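Methyl-coenzyme M reductase subunit beta (Methanosarcina barkeri, PDB 1E6Y) forms part of the nickel enzyme that catalyses the last step of methanogenesis, in which coenzyme B reduces methyl-coenzyme M to release methane and a mixed heterodisulfide. Local coordinates at residues A29-Q32 with S33-D37; V42-L46 with A47-G51; M164-G168 with G169-G173; G262-I265 with E266-R270; G340-G343 with C344-K348. All blocks are in the same frame, centred on the assembly; numbering follows the deposited sequence.

Contact 1 of 5, residues A29-Q32 with S33-D37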
# COMPACT_ATOMS: atom_id res chain seq x y z
N ALA E 29 -19.51 31.18 6.27
CA ALA E 29 -18.48 31.48 7.26
C ALA E 29 -18.51 30.52 8.46
O ALA E 29 -17.45 30.12 8.94
CB ALA E 29 -18.62 32.92 7.74
N ALA E 30 -19.70 30.15 8.91
CA ALA E 30 -19.85 29.23 10.04
C ALA E 30 -19.30 27.84 9.72
O ALA E 30 -18.58 27.25 10.53
CB ALA E 30 -21.32 29.13 10.45
N ILE E 31 -19.63 27.32 8.54
CA ILE E 31 -19.11 26.03 8.10
C ILE E 31 -17.59 26.07 7.93
O ILE E 31 -16.89 25.16 8.38
CB ILE E 31 -19.77 25.59 6.77
CG1 ILE E 31 -21.25 25.29 7.01
CG2 ILE E 31 -19.06 24.35 6.21
CD1 ILE E 31 -22.01 24.87 5.78
N GLN E 32 -17.08 27.16 7.37
CA GLN E 32 -15.64 27.33 7.21
C GLN E 32 -14.92 27.41 8.56
O GLN E 32 -13.83 26.87 8.71
CB GLN E 32 -15.34 28.58 6.37
CG GLN E 32 -15.71 28.42 4.90
CD GLN E 32 -15.50 29.68 4.08
OE1 GLN E 32 -15.00 30.69 4.57
NE2 GLN E 32 -15.88 29.62 2.81
N SER E 33 -15.60 27.97 9.55
CA SER E 33 -15.07 28.03 10.92
C SER E 33 -15.02 26.64 11.54
O SER E 33 -14.03 26.28 12.18
CB SER E 33 -15.93 28.97 11.78
OG SER E 33 -15.54 28.93 13.14
N ILE E 34 -16.06 25.85 11.31
CA ILE E 34 -16.09 24.46 11.77
C ILE E 34 -14.98 23.63 11.12
O ILE E 34 -14.28 22.89 11.80
CB ILE E 34 -17.48 23.81 11.50
CG1 ILE E 34 -18.52 24.38 12.47
CG2 ILE E 34 -17.41 22.30 11.66
CD1 ILE E 34 -19.95 24.03 12.11
N ILE E 35 -14.78 23.83 9.82
CA ILE E 35 -13.73 23.13 9.08
C ILE E 35 -12.34 23.55 9.58
O ILE E 35 -11.50 22.70 9.88
CB ILE E 35 -13.84 23.40 7.57
CG1 ILE E 35 -15.11 22.73 7.02
CG2 ILE E 35 -12.61 22.86 6.83
CD1 ILE E 35 -15.52 23.24 5.65
N MET E 36 -12.13 24.86 9.72
CA MET E 36 -10.86 25.38 10.23
C MET E 36 -10.54 24.86 11.63
O MET E 36 -9.41 24.44 11.89
CB MET E 36 -10.88 26.91 10.24
CG MET E 36 -9.66 27.55 10.89
SD MET E 36 -8.09 27.08 10.11
CE MET E 36 -8.16 28.06 8.61
N ASP E 37 -11.52 24.88 12.52
CA ASP E 37 -11.32 24.39 13.88
C ASP E 37 -11.07 22.89 13.92
O ASP E 37 -10.28 22.40 14.72
CB ASP E 37 -12.53 24.73 14.76
CG ASP E 37 -12.57 26.20 15.15
OD1 ASP E 37 -11.63 26.95 14.81
OD2 ASP E 37 -13.57 26.61 15.79
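Four successive i to i+4 backbone bonds join Ala29-Gln32 to Ser33-Asp37 in one unbroken helix, running from Ser33 N to Ala29 O at 2.9 Å as far as Met36 N to Gln32 O at 2.8 Å. Between side chains, the apolar touch is made by two isoleucines one turn apart, Ile31 CG2 meeting Ile35 CD1 at 3.8 Å as the two chains cross obliquely. Ile35 reaches back because its CG1 branch stands beside the backbone N (chi1 -68°), which lays CG1 against Ile31 O at 3.3 Å and carries the terminal methyl over the preceding turn. Ile34 does the same one residue earlier, its CG1 lying 3.5 Å from Ala30 O. The segment illustrates an amphipathic helix, 29-40, whose buried face of Ile31, Ile34 and Ile35 rests on Ile213, Tyr214 and Ser217 of helix 204-221; near the start of this helix, Asn28 OD1 accepts a hydrogen bond from Ile31 N. Gln32 extends beyond CG, where its NE2 donates to Pro25 O and the residue packs on Ile118 of the second copy of this subunit. Met36 keeps its CB 3.3 Å from Gln32 O, then bends at its next two torsions to touch Lys114 and Ile117.

Contact 2 of 5, residues V42-L46 with A47-G51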
# COMPACT_ATOMS: atom_id res chain seq x y z
N VAL E 42 -6.26 19.35 17.87
CA VAL E 42 -6.06 17.97 18.30
C VAL E 42 -6.26 17.81 19.81
O VAL E 42 -6.24 18.79 20.55
CB VAL E 42 -4.64 17.43 17.94
CG1 VAL E 42 -4.45 17.43 16.44
CG2 VAL E 42 -3.56 18.26 18.64
N ALA E 43 -6.51 16.58 20.23
CA ALA E 43 -6.56 16.23 21.64
C ALA E 43 -5.29 15.49 22.02
O ALA E 43 -4.75 14.71 21.23
CB ALA E 43 -7.78 15.35 21.91
N VAL E 44 -4.79 15.76 23.22
CA VAL E 44 -3.64 15.04 23.75
C VAL E 44 -4.01 14.40 25.08
O VAL E 44 -4.59 15.05 25.95
CB VAL E 44 -2.42 15.98 23.95
CG1 VAL E 44 -1.26 15.22 24.59
CG2 VAL E 44 -1.99 16.56 22.62
N ASN E 45 -3.73 13.11 25.21
CA ASN E 45 -4.04 12.37 26.42
C ASN E 45 -2.85 12.42 27.38
O ASN E 45 -1.92 11.62 27.27
CB ASN E 45 -4.40 10.92 26.07
CG ASN E 45 -4.97 10.16 27.24
OD1 ASN E 45 -4.90 10.60 28.39
ND2 ASN E 45 -5.54 8.99 26.96
N LEU E 46 -2.89 13.37 28.31
CA LEU E 46 -1.81 13.56 29.27
C LEU E 46 -1.68 12.38 30.23
O LEU E 46 -0.57 11.98 30.58
CB LEU E 46 -2.03 14.84 30.07
CG LEU E 46 -2.02 16.16 29.29
CD1 LEU E 46 -2.15 17.32 30.27
CD2 LEU E 46 -0.74 16.28 28.49
N ALA E 47 -2.82 11.85 30.66
CA ALA E 47 -2.84 10.65 31.49
C ALA E 47 -2.19 9.49 30.74
O ALA E 47 -1.39 8.74 31.31
CB ALA E 47 -4.27 10.30 31.88
N GLY E 48 -2.47 9.39 29.44
CA GLY E 48 -1.89 8.35 28.62
C GLY E 48 -0.38 8.47 28.49
O GLY E 48 0.33 7.47 28.56
N ILE E 49 0.11 9.69 28.29
CA ILE E 49 1.55 9.94 28.22
C ILE E 49 2.22 9.53 29.53
O ILE E 49 3.21 8.80 29.51
CB ILE E 49 1.85 11.44 27.94
CG1 ILE E 49 1.38 11.81 26.53
CG2 ILE E 49 3.34 11.71 28.07
CD1 ILE E 49 1.37 13.29 26.26
N GLN E 50 1.64 9.95 30.65
CA GLN E 50 2.19 9.64 31.97
C GLN E 50 2.29 8.13 32.20
O GLN E 50 3.33 7.63 32.63
CB GLN E 50 1.33 10.28 33.06
CG GLN E 50 1.87 10.07 34.47
CD GLN E 50 1.19 10.94 35.50
OE1 GLN E 50 0.71 12.04 35.19
NE2 GLN E 50 1.14 10.47 36.74
N GLY E 51 1.22 7.41 31.87
CA GLY E 51 1.23 5.96 31.98
C GLY E 51 2.24 5.31 31.06
O GLY E 51 2.97 4.41 31.47
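Asn45 caps the helix that follows it: its OD1 accepts from Gly48 N at 2.9 Å, with an N-H...O angle of 152°. The donor does not use an in-plane lone pair but stands above the amide, 76° out of its plane. The first torsion of Asn45, with CG turned away from its own N (chi1 -170°), carries the amide toward the opening turn. The same residue also serves the helix through its backbone, Asn45 O taking Ile49 N at 3.0 Å, and Leu46 O then takes Gln50 N at 3.0 Å. The arrangement is a classic N-cap, here at the direct passage from strand 41-45 to helix 46-55; the strand is an inner member of a four-stranded antiparallel sheet, between 107-111 and 171-172. Further out, Ile49 folds back toward the strand. Its CD1 meets Val44 CG1 at 3.7 Å and, more loosely, Leu46 CD2 at 4.3 Å, while its CG1 lies 3.4 Å from Asn45 O. Val134 and Ile138 of helix 125-141 also pack against Ile49. On another side of the helix, Gln50 OE1 accepts from Val75 N, and the Gln50 side chain touches Ile74.

Contact 3 of 5, residues M164-G168 with G169-G173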
# COMPACT_ATOMS: atom_id res chain seq x y z
N MET E 164 3.11 5.09 9.62
CA MET E 164 2.71 6.31 8.93
C MET E 164 1.92 7.25 9.83
O MET E 164 1.89 8.46 9.63
CB MET E 164 1.90 5.95 7.69
CG MET E 164 2.68 5.13 6.68
SD MET E 164 1.72 4.58 5.27
CE MET E 164 1.18 6.13 4.61
N ASP E 165 1.33 6.67 10.88
CA ASP E 165 0.56 7.43 11.86
C ASP E 165 1.26 7.40 13.22
O ASP E 165 2.28 6.73 13.40
CB ASP E 165 -0.85 6.85 11.98
CG ASP E 165 -0.87 5.41 12.49
OD1 ASP E 165 0.12 4.67 12.30
OD2 ASP E 165 -1.90 5.01 13.07
N LEU E 166 0.69 8.12 14.18
CA LEU E 166 1.18 8.09 15.55
C LEU E 166 0.60 6.89 16.30
O LEU E 166 -0.12 7.04 17.28
CB LEU E 166 0.82 9.39 16.28
CG LEU E 166 1.74 10.59 16.06
CD1 LEU E 166 1.70 11.04 14.61
CD2 LEU E 166 1.31 11.73 16.98
N MET E 167 0.90 5.69 15.80
CA MET E 167 0.36 4.46 16.36
C MET E 167 0.89 4.24 17.77
O MET E 167 2.10 4.20 17.99
CB MET E 167 0.73 3.26 15.48
CG MET E 167 0.20 1.94 16.01
SD MET E 167 0.51 0.56 14.92
CE MET E 167 2.08 -0.00 15.53
N GLY E 168 -0.03 4.09 18.72
CA GLY E 168 0.36 3.94 20.11
C GLY E 168 0.89 5.23 20.71
O GLY E 168 1.67 5.20 21.66
N GLY E 169 0.53 6.35 20.09
CA GLY E 169 0.83 7.65 20.65
C GLY E 169 -0.34 8.18 21.46
O GLY E 169 -1.28 7.44 21.76
N GLN E 170 -0.31 9.46 21.80
CA GLN E 170 -1.33 10.04 22.67
C GLN E 170 -1.94 11.31 22.08
O GLN E 170 -2.45 12.16 22.82
CB GLN E 170 -0.75 10.32 24.05
CG GLN E 170 -0.19 9.10 24.77
CD GLN E 170 -1.25 8.06 25.09
OE1 GLN E 170 -2.43 8.39 25.25
NE2 GLN E 170 -0.83 6.81 25.22
N VAL E 171 -1.87 11.45 20.76
CA VAL E 171 -2.44 12.60 20.07
C VAL E 171 -3.46 12.13 19.04
O VAL E 171 -3.17 11.23 18.25
CB VAL E 171 -1.34 13.43 19.35
CG1 VAL E 171 -1.94 14.68 18.74
CG2 VAL E 171 -0.22 13.79 20.32
N GLN E 172 -4.67 12.67 19.12
CA GLN E 172 -5.72 12.36 18.15
C GLN E 172 -6.43 13.63 17.74
O GLN E 172 -6.64 14.53 18.56
CB GLN E 172 -6.78 11.43 18.75
CG GLN E 172 -6.30 10.13 19.35
CD GLN E 172 -7.45 9.36 19.98
OE1 GLN E 172 -8.62 9.58 19.66
NE2 GLN E 172 -7.13 8.48 20.93
N GLY E 173 -6.96 13.63 16.52
CA GLY E 173 -7.88 14.67 16.12
C GLY E 173 -9.18 14.07 15.62
O GLY E 173 -9.39 12.86 15.71
O HOH W 1 -1.52 9.00 18.73
O HOH W 2 1.97 6.37 24.14
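A type II beta turn, closed by Gly169 N donating to Leu166 O at 3.0 Å, leads from Leu166 to Gly169 and on into the short strand 171-172. The donor sits above the carbonyl plane, 48° out of it. Gly168 takes the third position of the turn with a positive phi of 72°, as type II geometry requires. Leu166 is itself the centre of an inverse gamma turn, in which Met167 N makes a weak 3.0 Å bond to Asp165 O. Two waters link the turn to what follows. One donates to Leu166 O at 2.8 Å and accepts from Val171 N of the strand at 3.2 Å, giving that carbonyl two partners; the other donates to Gly168 O and accepts from the side-chain NE2 of Gln170, just before the strand, at 3.0 Å. Strand 171-172 lies at the end of the four-stranded sheet within this chain, paired with 41-45. Between side chains, Leu166 turns its CD2 branch across the root of Val171, touching CB at 3.9 Å. The pair is covered by Thr127 of helix 125-141, and Val156 and Trp157 of helix 149-157 pack on Val171 and Leu166 respectively. Leu166 also meets Leu184 of the second copy of this subunit.

Contact 4 of 5, residues G262-I265 with E266-R270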
# COMPACT_ATOMS: atom_id res chain seq x y z
N GLY E 262 -42.29 2.47 7.01
CA GLY E 262 -43.39 2.54 6.06
C GLY E 262 -44.25 3.78 6.15
O GLY E 262 -44.62 4.35 5.12
N THR E 263 -44.58 4.21 7.37
CA THR E 263 -45.44 5.38 7.54
C THR E 263 -44.70 6.69 7.26
O THR E 263 -45.30 7.67 6.85
CB THR E 263 -46.05 5.44 8.96
OG1 THR E 263 -45.01 5.51 9.94
CG2 THR E 263 -46.92 4.21 9.22
N VAL E 264 -43.38 6.67 7.43
CA VAL E 264 -42.55 7.82 7.06
C VAL E 264 -42.62 8.04 5.55
O VAL E 264 -42.67 9.18 5.08
CB VAL E 264 -41.07 7.61 7.49
CG1 VAL E 264 -40.18 8.70 6.91
CG2 VAL E 264 -40.97 7.61 9.00
N ILE E 265 -42.72 6.95 4.80
CA ILE E 265 -42.88 7.03 3.35
C ILE E 265 -44.20 7.70 2.97
O ILE E 265 -44.23 8.55 2.08
CB ILE E 265 -42.78 5.62 2.71
CG1 ILE E 265 -41.32 5.17 2.71
CG2 ILE E 265 -43.32 5.63 1.28
CD1 ILE E 265 -41.13 3.69 2.61
N GLU E 266 -45.26 7.41 3.72
CA GLU E 266 -46.55 8.06 3.51
C GLU E 266 -46.44 9.57 3.73
O GLU E 266 -46.91 10.36 2.90
CB GLU E 266 -47.59 7.48 4.46
CG GLU E 266 -49.03 7.88 4.14
CD GLU E 266 -50.02 7.41 5.19
OE1 GLU E 266 -49.70 6.48 5.96
OE2 GLU E 266 -51.13 7.98 5.25
N SER E 267 -45.74 9.97 4.79
CA SER E 267 -45.47 11.37 5.08
C SER E 267 -44.70 12.05 3.96
O SER E 267 -45.02 13.16 3.55
CB SER E 267 -44.68 11.50 6.38
OG SER E 267 -45.46 11.10 7.49
N VAL E 268 -43.65 11.37 3.48
CA VAL E 268 -42.77 11.93 2.46
C VAL E 268 -43.50 12.12 1.14
O VAL E 268 -43.41 13.18 0.52
CB VAL E 268 -41.51 11.04 2.25
CG1 VAL E 268 -40.73 11.49 1.02
CG2 VAL E 268 -40.62 11.10 3.48
N VAL E 269 -44.27 11.11 0.73
CA VAL E 269 -44.99 11.18 -0.54
C VAL E 269 -46.13 12.20 -0.48
O VAL E 269 -46.26 13.03 -1.39
CB VAL E 269 -45.55 9.79 -0.95
CG1 VAL E 269 -46.23 9.89 -2.31
CG2 VAL E 269 -44.41 8.78 -1.02
N ARG E 270 -46.86 12.21 0.63
CA ARG E 270 -47.97 13.15 0.81
C ARG E 270 -47.47 14.59 0.70
O ARG E 270 -47.95 15.37 -0.11
CB ARG E 270 -48.63 12.96 2.18
CG ARG E 270 -49.81 13.92 2.40
CD ARG E 270 -50.35 13.88 3.81
NE ARG E 270 -49.50 14.42 4.86
CZ ARG E 270 -48.91 13.72 5.82
NH1 ARG E 270 -49.08 12.41 5.86
NH2 ARG E 270 -48.16 14.31 6.74
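Ile265 and Val269 lie side by side and point the same way, one helical turn apart, with their CG2 methyls 4.0 Å from each other. Both branches are set by the first torsion: in Ile265, CG2 stands opposite the backbone N and leans onward along the helix, whereas in Val269 (chi1 -177°) CG2 lies beside the N and leans back. The latter consequently sits close to Ile265 O, at 3.1 Å, the oxygen that also accepts Val269 N at 2.9 Å. Val264 and Val268 repeat the spacing more loosely, CG1 to CG2 at 4.2 Å, and Val268 CG2 comes within 3.2 Å of Val264 O. Thr263 and Ser267 both turn to helix 247-255: Ser267 has its OG beside its own N (chi1 -67°), where it bonds Glu254 and Asn255, and Thr263 OG1 bonds Asn255 too. Glu266 N makes a weak 3.4 Å bond to Gly262 O. Helix 261-274 thus packs its branched residues between two other helices, Val264 resting on 296-318 and Ile265 with Val268 on Phe331 of 323-339, while Glu266, Val269 and Arg270 meet Tyr2 of the gamma subunit.

Contact 5 of 5, residues G340-G343 with C344-K348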
# COMPACT_ATOMS: atom_id res chain seq x y z
N GLY E 340 -42.70 4.87 -8.05
CA GLY E 340 -42.12 4.75 -9.38
C GLY E 340 -41.05 5.79 -9.64
O GLY E 340 -40.63 6.01 -10.78
N LEU E 341 -40.61 6.45 -8.57
CA LEU E 341 -39.54 7.45 -8.65
C LEU E 341 -38.28 6.88 -8.04
O LEU E 341 -38.34 6.03 -7.15
CB LEU E 341 -39.95 8.71 -7.88
CG LEU E 341 -41.14 9.49 -8.42
CD1 LEU E 341 -41.61 10.49 -7.38
CD2 LEU E 341 -40.75 10.19 -9.71
N PRO E 342 -37.10 7.36 -8.47
CA PRO E 342 -35.83 6.91 -7.89
C PRO E 342 -35.66 7.36 -6.44
O PRO E 342 -36.10 8.45 -6.06
CB PRO E 342 -34.78 7.53 -8.80
CG PRO E 342 -35.44 8.74 -9.35
CD PRO E 342 -36.87 8.32 -9.57
N GLY E 343 -35.07 6.49 -5.63
CA GLY E 343 -34.79 6.82 -4.25
C GLY E 343 -33.67 7.85 -4.14
O GLY E 343 -33.14 8.32 -5.15
N CYS E 344 -33.30 8.18 -2.91
CA CYS E 344 -32.30 9.21 -2.66
C CYS E 344 -30.96 8.87 -3.32
O CYS E 344 -30.50 7.73 -3.27
CB CYS E 344 -32.09 9.42 -1.17
SG CYS E 344 -30.98 10.79 -0.79
N ASP E 345 -30.39 9.86 -4.01
CA ASP E 345 -29.14 9.71 -4.74
C ASP E 345 -29.28 8.68 -5.86
O ASP E 345 -28.29 8.07 -6.29
CB ASP E 345 -28.01 9.30 -3.77
CG ASP E 345 -26.68 9.97 -4.11
OD1 ASP E 345 -26.59 10.73 -5.09
OD2 ASP E 345 -25.70 9.71 -3.38
N TYR E 346 -30.51 8.50 -6.33
CA TYR E 346 -30.83 7.68 -7.50
C TYR E 346 -30.31 6.25 -7.38
O TYR E 346 -29.81 5.66 -8.34
CB TYR E 346 -30.29 8.36 -8.77
CG TYR E 346 -30.58 9.85 -8.78
CD1 TYR E 346 -31.89 10.32 -8.68
CD2 TYR E 346 -29.54 10.78 -8.71
CE1 TYR E 346 -32.16 11.66 -8.49
CE2 TYR E 346 -29.80 12.13 -8.52
CZ TYR E 346 -31.11 12.56 -8.40
OH TYR E 346 -31.38 13.89 -8.15
N GLY E 347 -30.51 5.68 -6.19
CA GLY E 347 -30.10 4.31 -5.94
C GLY E 347 -28.90 4.20 -5.02
O GLY E 347 -28.70 3.15 -4.41
N LYS E 348 -28.13 5.27 -4.88
CA LYS E 348 -26.85 5.18 -4.18
C LYS E 348 -26.96 5.14 -2.66
O LYS E 348 -26.08 4.59 -1.99
CB LYS E 348 -25.92 6.32 -4.61
CG LYS E 348 -25.52 6.26 -6.07
CD LYS E 348 -24.04 6.56 -6.28
CE LYS E 348 -23.78 8.06 -6.31
NZ LYS E 348 -24.02 8.64 -7.66
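Tyr346 N donates to Gly343 O at 2.9 Å, the single hydrogen bond between Gly340-Gly343 and Cys344-Lys348. It is bent (135° at the hydrogen), and the donor is tilted 34° from the carbonyl plane. The backbone angles of Cys344 and Asp345 between them are near those of a type II beta turn; positive phi continues through Tyr346 to Gly347, the N-cap position of helix 348-358. In the same span Lys348 N reaches back to Asp345 O at 3.1 Å. Apolar contact falls to Pro342 and Tyr346. The proline CG approaches the edge of the ring in its plane, 3.9 Å from CD1, with CB 4.0 Å from that same atom. Phe242 of the gamma subunit adds an edge-to-face contact to this tyrosine. Polar groups are met by partners from around the loop: Tyr346 OH bonds His232 NE2, Pro342 O accepts from Trp299, Gly343 N donates to Glu336 and Cys344 N to Asn332. Charge is matched where Asp345 OD1 pairs with Arg383, its OD2 bonding Ser382. The buried linker between two helices appears to rely on neighbouring side chains as well as its few backbone bonds, which would be expected to offset the cost of enclosing its peptide groups.

How the contacts relate
Contacts 2 and 3 work on the same sheet: strands 41-45 and 171-172 are neighbours, with Ala43 N and Asn45 N probably bonded to Gln172 O and Gln170 O. Contact 1, on the helix leading into strand 41-45, is separate, its nearest atoms about 6 Å from contact 2; both are partly buried. Contacts 4 and 5 lie beyond the chain's centre from contacts 2 and 3. Both of these are buried and both meet the gamma subunit, yet one relies on regular helical bonds and branched apolar residues, the other on side chains enclosing an irregular loop. Contact 3, at the surface, adds water bridges to its turn bond, whereas contact 2 has a capping amide.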